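PDB 6WHJ: ribokinase from Giardia lamblia, which probably phosphorylates D-ribose at O-5, using ATP and a divalent cation, most likely magnesium, to give D-ribose 5-phosphate. Local coordinates for residues 310-321 / 329-338. Numbering follows the deposited sequence.
Sequences FASVAAGISVTR and PRRQEVDDAL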
ATOM      1  N   PHE B 310      25.719  18.579  14.938  1.00 26.46           N
ATOM      2  CA  PHE B 310      24.607  18.286  15.828  1.00 30.02           C
ATOM      3  C   PHE B 310      23.601  17.371  15.145  1.00 31.00           C
ATOM      4  O   PHE B 310      23.162  16.371  15.726  1.00 30.30           O
ATOM      5  CB  PHE B 310      23.979  19.616  16.247  1.00 32.12           C
ATOM      6  CG  PHE B 310      22.800  19.506  17.164  1.00 29.92           C
ATOM      7  CD1 PHE B 310      22.974  19.487  18.533  1.00 34.02           C
ATOM      8  CD2 PHE B 310      21.512  19.511  16.660  1.00 28.90           C
ATOM      9  CE1 PHE B 310      21.881  19.427  19.384  1.00 35.50           C
ATOM     10  CE2 PHE B 310      20.424  19.455  17.500  1.00 29.55           C
ATOM     11  CZ  PHE B 310      20.606  19.408  18.860  1.00 34.60           C
ATOM     12  N   ALA B 311      23.297  17.643  13.874  1.00 31.44           N
ATOM     13  CA  ALA B 311      22.314  16.835  13.160  1.00 30.76           C
ATOM     14  C   ALA B 311      22.812  15.412  12.962  1.00 30.46           C
ATOM     15  O   ALA B 311      22.015  14.467  12.993  1.00 32.89           O
ATOM     16  CB  ALA B 311      21.967  17.481  11.818  1.00 27.68           C
ATOM     17  N   SER B 312      24.122  15.240  12.749  1.00 28.94           N
ATOM     18  CA  SER B 312      24.682  13.894  12.608  1.00 33.79           C
ATOM     19  C   SER B 312      24.496  13.070  13.881  1.00 32.75           C
ATOM     20  O   SER B 312      24.099  11.902  13.819  1.00 33.66           O
ATOM     21  CB  SER B 312      26.167  13.971  12.242  1.00 31.42           C
ATOM     22  OG  SER B 312      26.341  14.671  11.026  1.00 36.84           O
ATOM     23  N   VAL B 313      24.760  13.668  15.044  1.00 29.74           N
ATOM     24  CA  VAL B 313      24.625  12.944  16.300  1.00 33.25           C
ATOM     25  C   VAL B 313      23.176  12.522  16.505  1.00 37.54           C
ATOM     26  O   VAL B 313      22.894  11.387  16.915  1.00 35.97           O
ATOM     27  CB  VAL B 313      25.152  13.807  17.466  1.00 38.22           C
ATOM     28  CG1 VAL B 313      24.887  13.147  18.820  1.00 39.85           C
ATOM     29  CG2 VAL B 313      26.639  14.088  17.291  1.00 37.32           C
ATOM     30  N   ALA B 314      22.230  13.423  16.211  1.00 36.83           N
ATOM     31  CA  ALA B 314      20.822  13.074  16.349  1.00 35.59           C
ATOM     32  C   ALA B 314      20.418  11.991  15.356  1.00 36.59           C
ATOM     33  O   ALA B 314      19.703  11.047  15.716  1.00 37.78           O
ATOM     34  CB  ALA B 314      19.956  14.318  16.184  1.00 33.35           C
ATOM     35  N   ALA B 315      20.872  12.096  14.106  1.00 35.85           N
ATOM     36  CA  ALA B 315      20.550  11.061  13.128  1.00 37.07           C
ATOM     37  C   ALA B 315      21.224   9.741  13.483  1.00 38.61           C
ATOM     38  O   ALA B 315      20.632   8.666  13.311  1.00 39.28           O
ATOM     39  CB  ALA B 315      20.953  11.513  11.724  1.00 29.68           C
ATOM     40  N   GLY B 316      22.449   9.803  14.006  1.00 35.76           N
ATOM     41  CA  GLY B 316      23.127   8.587  14.408  1.00 37.84           C
ATOM     42  C   GLY B 316      22.431   7.875  15.550  1.00 41.22           C
ATOM     43  O   GLY B 316      22.507   6.650  15.661  1.00 46.12           O
ATOM     44  N   ILE B 317      21.774   8.626  16.434  1.00 39.79           N
ATOM     45  CA  ILE B 317      20.982   7.981  17.473  1.00 42.48           C
ATOM     46  C   ILE B 317      19.718   7.374  16.878  1.00 45.64           C
ATOM     47  O   ILE B 317      19.341   6.247  17.220  1.00 46.05           O
ATOM     48  CB  ILE B 317      20.679   8.968  18.615  1.00 44.31           C
ATOM     49  CG1 ILE B 317      21.984   9.388  19.311  1.00 42.92           C
ATOM     50  CG2 ILE B 317      19.707   8.353  19.617  1.00 42.33           C
ATOM     51  CD1 ILE B 317      21.835  10.557  20.286  1.00 44.48           C
ATOM     52  N   SER B 318      19.060   8.094  15.958  1.00 43.97           N
ATOM     53  CA  SER B 318      17.795   7.626  15.392  1.00 46.48           C
ATOM     54  C   SER B 318      17.948   6.302  14.644  1.00 48.77           C
ATOM     55  O   SER B 318      17.022   5.480  14.645  1.00 50.54           O
ATOM     56  CB  SER B 318      17.206   8.688  14.462  1.00 42.44           C
ATOM     57  OG  SER B 318      18.018   8.873  13.317  1.00 36.72           O
ATOM     58  N   VAL B 319      19.093   6.073  13.993  1.00 45.05           N
ATOM     59  CA  VAL B 319      19.280   4.819  13.269  1.00 50.84           C
ATOM     60  C   VAL B 319      19.485   3.630  14.193  1.00 53.92           C
ATOM     61  O   VAL B 319      19.428   2.489  13.725  1.00 54.59           O
ATOM     62  CB  VAL B 319      20.454   4.880  12.266  1.00 51.12           C
ATOM     63  CG1 VAL B 319      20.116   5.793  11.099  1.00 44.57           C
ATOM     64  CG2 VAL B 319      21.737   5.316  12.949  1.00 48.98           C
ATOM     65  N   THR B 320      19.716   3.858  15.489  1.00 51.51           N
ATOM     66  CA  THR B 320      19.778   2.765  16.455  1.00 53.07           C
ATOM     67  C   THR B 320      18.408   2.391  17.005  1.00 53.93           C
ATOM     68  O   THR B 320      18.316   1.504  17.860  1.00 56.23           O
ATOM     69  CB  THR B 320      20.728   3.107  17.617  1.00 50.94           C
ATOM     70  OG1 THR B 320      20.179   4.153  18.429  1.00 49.37           O
ATOM     71  CG2 THR B 320      22.087   3.534  17.079  1.00 50.77           C
ATOM     72  N   ARG B 321      17.347   3.032  16.520  1.00 55.94           N
ATOM     73  CA  ARG B 321      15.996   2.808  17.004  1.00 57.05           C
ATOM     74  C   ARG B 321      15.053   2.627  15.825  1.00 59.62           C
ATOM     75  O   ARG B 321      15.303   3.128  14.723  1.00 61.93           O
ATOM     76  CB  ARG B 321      15.518   3.980  17.869  1.00 52.59           C
ATOM     77  CG  ARG B 321      16.520   4.405  18.920  1.00 52.76           C
ATOM     78  CD  ARG B 321      16.151   5.730  19.553  1.00 49.39           C
ATOM     79  NE  ARG B 321      17.061   6.043  20.645  1.00 49.17           N
ATOM     80  CZ  ARG B 321      16.925   7.079  21.459  1.00 46.93           C
ATOM     81  NH1 ARG B 321      15.908   7.916  21.308  1.00 45.97           N
ATOM     82  NH2 ARG B 321      17.808   7.272  22.426  1.00 51.19           N
ATOM     83  N   PRO B 329      15.465  11.288  18.836  1.00 46.62           N
ATOM     84  CA  PRO B 329      15.769  11.323  20.271  1.00 51.08           C
ATOM     85  C   PRO B 329      15.347  12.636  20.926  1.00 48.53           C
ATOM     86  O   PRO B 329      15.103  13.652  20.272  1.00 41.80           O
ATOM     87  CB  PRO B 329      17.294  11.148  20.310  1.00 51.65           C
ATOM     88  CG  PRO B 329      17.771  11.690  18.993  1.00 47.56           C
ATOM     89  CD  PRO B 329      16.661  11.475  17.994  1.00 44.65           C
ATOM     90  N   ARG B 330      15.305  12.604  22.259  1.00 52.19           N
ATOM     91  CA  ARG B 330      15.094  13.809  23.048  1.00 50.95           C
ATOM     92  C   ARG B 330      16.378  14.635  23.082  1.00 50.61           C
ATOM     93  O   ARG B 330      17.484  14.105  22.943  1.00 51.34           O
ATOM     94  CB  ARG B 330      14.643  13.455  24.466  1.00 48.92           C
ATOM     95  N   ARG B 331      16.222  15.949  23.269  1.00 47.33           N
ATOM     96  CA  ARG B 331      17.370  16.855  23.251  1.00 46.29           C
ATOM     97  C   ARG B 331      18.460  16.453  24.246  1.00 53.60           C
ATOM     98  O   ARG B 331      19.654  16.521  23.925  1.00 52.85           O
ATOM     99  CB  ARG B 331      16.913  18.283  23.528  1.00 41.60           C
ATOM    100  CG  ARG B 331      18.042  19.302  23.539  1.00 41.18           C
ATOM    101  CD  ARG B 331      18.860  19.236  22.267  1.00 42.18           C
ATOM    102  NE  ARG B 331      19.881  20.277  22.225  1.00 41.95           N
ATOM    103  CZ  ARG B 331      19.703  21.456  21.634  1.00 39.12           C
ATOM    104  NH1 ARG B 331      20.670  22.359  21.629  1.00 40.91           N
ATOM    105  NH2 ARG B 331      18.555  21.736  21.040  1.00 35.56           N
ATOM    106  N   GLN B 332      18.083  16.064  25.467  1.00 51.83           N
ATOM    107  CA  GLN B 332      19.103  15.672  26.433  1.00 52.40           C
ATOM    108  C   GLN B 332      19.910  14.488  25.919  1.00 53.13           C
ATOM    109  O   GLN B 332      21.128  14.423  26.124  1.00 53.95           O
ATOM    110  CB  GLN B 332      18.471  15.362  27.791  1.00 52.46           C
ATOM    111  CG  GLN B 332      19.440  15.499  28.969  1.00 53.98           C
ATOM    112  CD  GLN B 332      20.152  16.856  29.020  1.00 59.47           C
ATOM    113  OE1 GLN B 332      21.329  16.938  29.381  1.00 58.51           O
ATOM    114  NE2 GLN B 332      19.433  17.923  28.671  1.00 60.60           N
ATOM    115  N   GLU B 333      19.247  13.534  25.259  1.00 56.75           N
ATOM    116  CA  GLU B 333      19.970  12.412  24.662  1.00 56.54           C
ATOM    117  C   GLU B 333      20.960  12.888  23.609  1.00 53.26           C
ATOM    118  O   GLU B 333      22.080  12.372  23.527  1.00 52.21           O
ATOM    119  CB  GLU B 333      18.991  11.409  24.053  1.00 57.20           C
ATOM    120  CG  GLU B 333      18.023  10.796  25.040  1.00 60.21           C
ATOM    121  CD  GLU B 333      16.890  10.077  24.344  1.00 62.88           C
ATOM    122  OE1 GLU B 333      15.719  10.248  24.753  1.00 64.43           O
ATOM    123  OE2 GLU B 333      17.175   9.353  23.371  1.00 63.21           O
ATOM    124  N   VAL B 334      20.557  13.857  22.779  1.00 51.03           N
ATOM    125  CA  VAL B 334      21.471  14.421  21.786  1.00 51.01           C
ATOM    126  C   VAL B 334      22.600  15.188  22.466  1.00 54.04           C
ATOM    127  O   VAL B 334      23.778  15.009  22.135  1.00 54.39           O
ATOM    128  CB  VAL B 334      20.711  15.321  20.794  1.00 45.71           C
ATOM    129  CG1 VAL B 334      21.658  15.839  19.730  1.00 45.67           C
ATOM    130  CG2 VAL B 334      19.571  14.580  20.153  1.00 44.03           C
ATOM    131  N   ASP B 335      22.258  16.043  23.438  1.00 51.37           N
ATOM    132  CA  ASP B 335      23.285  16.793  24.164  1.00 54.83           C
ATOM    133  C   ASP B 335      24.267  15.864  24.868  1.00 57.28           C
ATOM    134  O   ASP B 335      25.476  16.125  24.877  1.00 60.00           O
ATOM    135  CB  ASP B 335      22.657  17.746  25.186  1.00 54.20           C
ATOM    136  CG  ASP B 335      22.022  18.967  24.550  1.00 55.37           C
ATOM    137  OD1 ASP B 335      21.293  19.687  25.267  1.00 55.43           O
ATOM    138  OD2 ASP B 335      22.241  19.207  23.342  1.00 53.40           O
ATOM    139  N   ASP B 336      23.766  14.785  25.478  1.00 52.65           N
ATOM    140  CA  ASP B 336      24.652  13.883  26.206  1.00 55.33           C
ATOM    141  C   ASP B 336      25.661  13.232  25.266  1.00 59.38           C
ATOM    142  O   ASP B 336      26.868  13.249  25.526  1.00 64.20           O
ATOM    143  CB  ASP B 336      23.842  12.811  26.942  1.00 54.92           C
ATOM    144  CG  ASP B 336      23.078  13.358  28.144  1.00 56.04           C
ATOM    145  OD1 ASP B 336      22.066  12.737  28.527  1.00 54.79           O
ATOM    146  OD2 ASP B 336      23.467  14.414  28.691  1.00 57.13           O
ATOM    147  N   ALA B 337      25.184  12.667  24.153  1.00 60.29           N
ATOM    148  CA  ALA B 337      26.084  11.960  23.249  1.00 55.98           C
ATOM    149  C   ALA B 337      27.034  12.906  22.526  1.00 59.38           C
ATOM    150  O   ALA B 337      28.123  12.490  22.114  1.00 58.92           O
ATOM    151  CB  ALA B 337      25.271  11.140  22.247  1.00 43.47           C
ATOM    152  N   LEU B 338      26.644  14.175  22.355  1.00 60.54           N
ATOM    153  CA  LEU B 338      27.541  15.157  21.747  1.00 59.04           C
ATOM    154  C   LEU B 338      28.717  15.470  22.666  1.00 67.50           C
ATOM    155  O   LEU B 338      29.814  15.787  22.190  1.00 67.38           O
ATOM    156  CB  LEU B 338      26.765  16.432  21.404  1.00 52.24           C
ATOM    157  CG  LEU B 338      27.398  17.485  20.481  1.00 48.33           C
ATOM    158  CD1 LEU B 338      27.979  16.854  19.229  1.00 49.69           C
ATOM    159  CD2 LEU B 338      26.410  18.574  20.100  1.00 47.98           C
TER
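Phe310 enters the helix 331-338 as a knob, its ring lodged among Arg331, Val334, Asp335 and Leu338; the axes of 310-318 and 331-338 approach to 9.3 Å with 111° between their directions. With CG turned anti to the backbone N (chi1 179°), the ring swings across to the partner helix. Val334 CG1 lies over one ring face, 4.0 Å from the centroid, in a CH-pi contact, while Leu338 CD2 meets the ring edge. Ala314 CB rests 4.0 Å from Val334 CG2 where the backbones are nearest, Ala314 CA and Val334 CA being 5.6 Å apart. Val313 splits its methyls between Ala337 CB (CG1) and Leu338 CD1 (CG2), the latter pair 3.6 Å apart. Farther along, Ile317 divides its branches similarly: CD1 reaches Ala337 CB, and CG2 packs on Pro329 CB at 3.8 Å.

Charged groups border this apolar seam. The rim of the phenyl ring, at Phe310 CZ, meets the flat face of the Arg331 guanidinium, the planes 66° apart. Within its own helix, Arg331 NE forms a salt bridge with Asp335 OD2 (2.8 Å); NH1 forms another with Glu286 and NH2 a hydrogen bond with Val55 O, so all three nitrogens have partners and the group's rotation is fixed. Toward the other border, the extended Arg321 side chain turns NH2 and, by a weak bond, NH1 to a single oxygen, Glu333 OE2, in a salt bridge.

Helix 272-287 packs against helix 301-318 through Phe276, Ser279 and Arg283. The two C-terminal helices of the PfkB-family ribokinase fold flank the loop between them, whose Gly323 and Ser327, with Ser318 and Arg321, probably contribute to a potassium site.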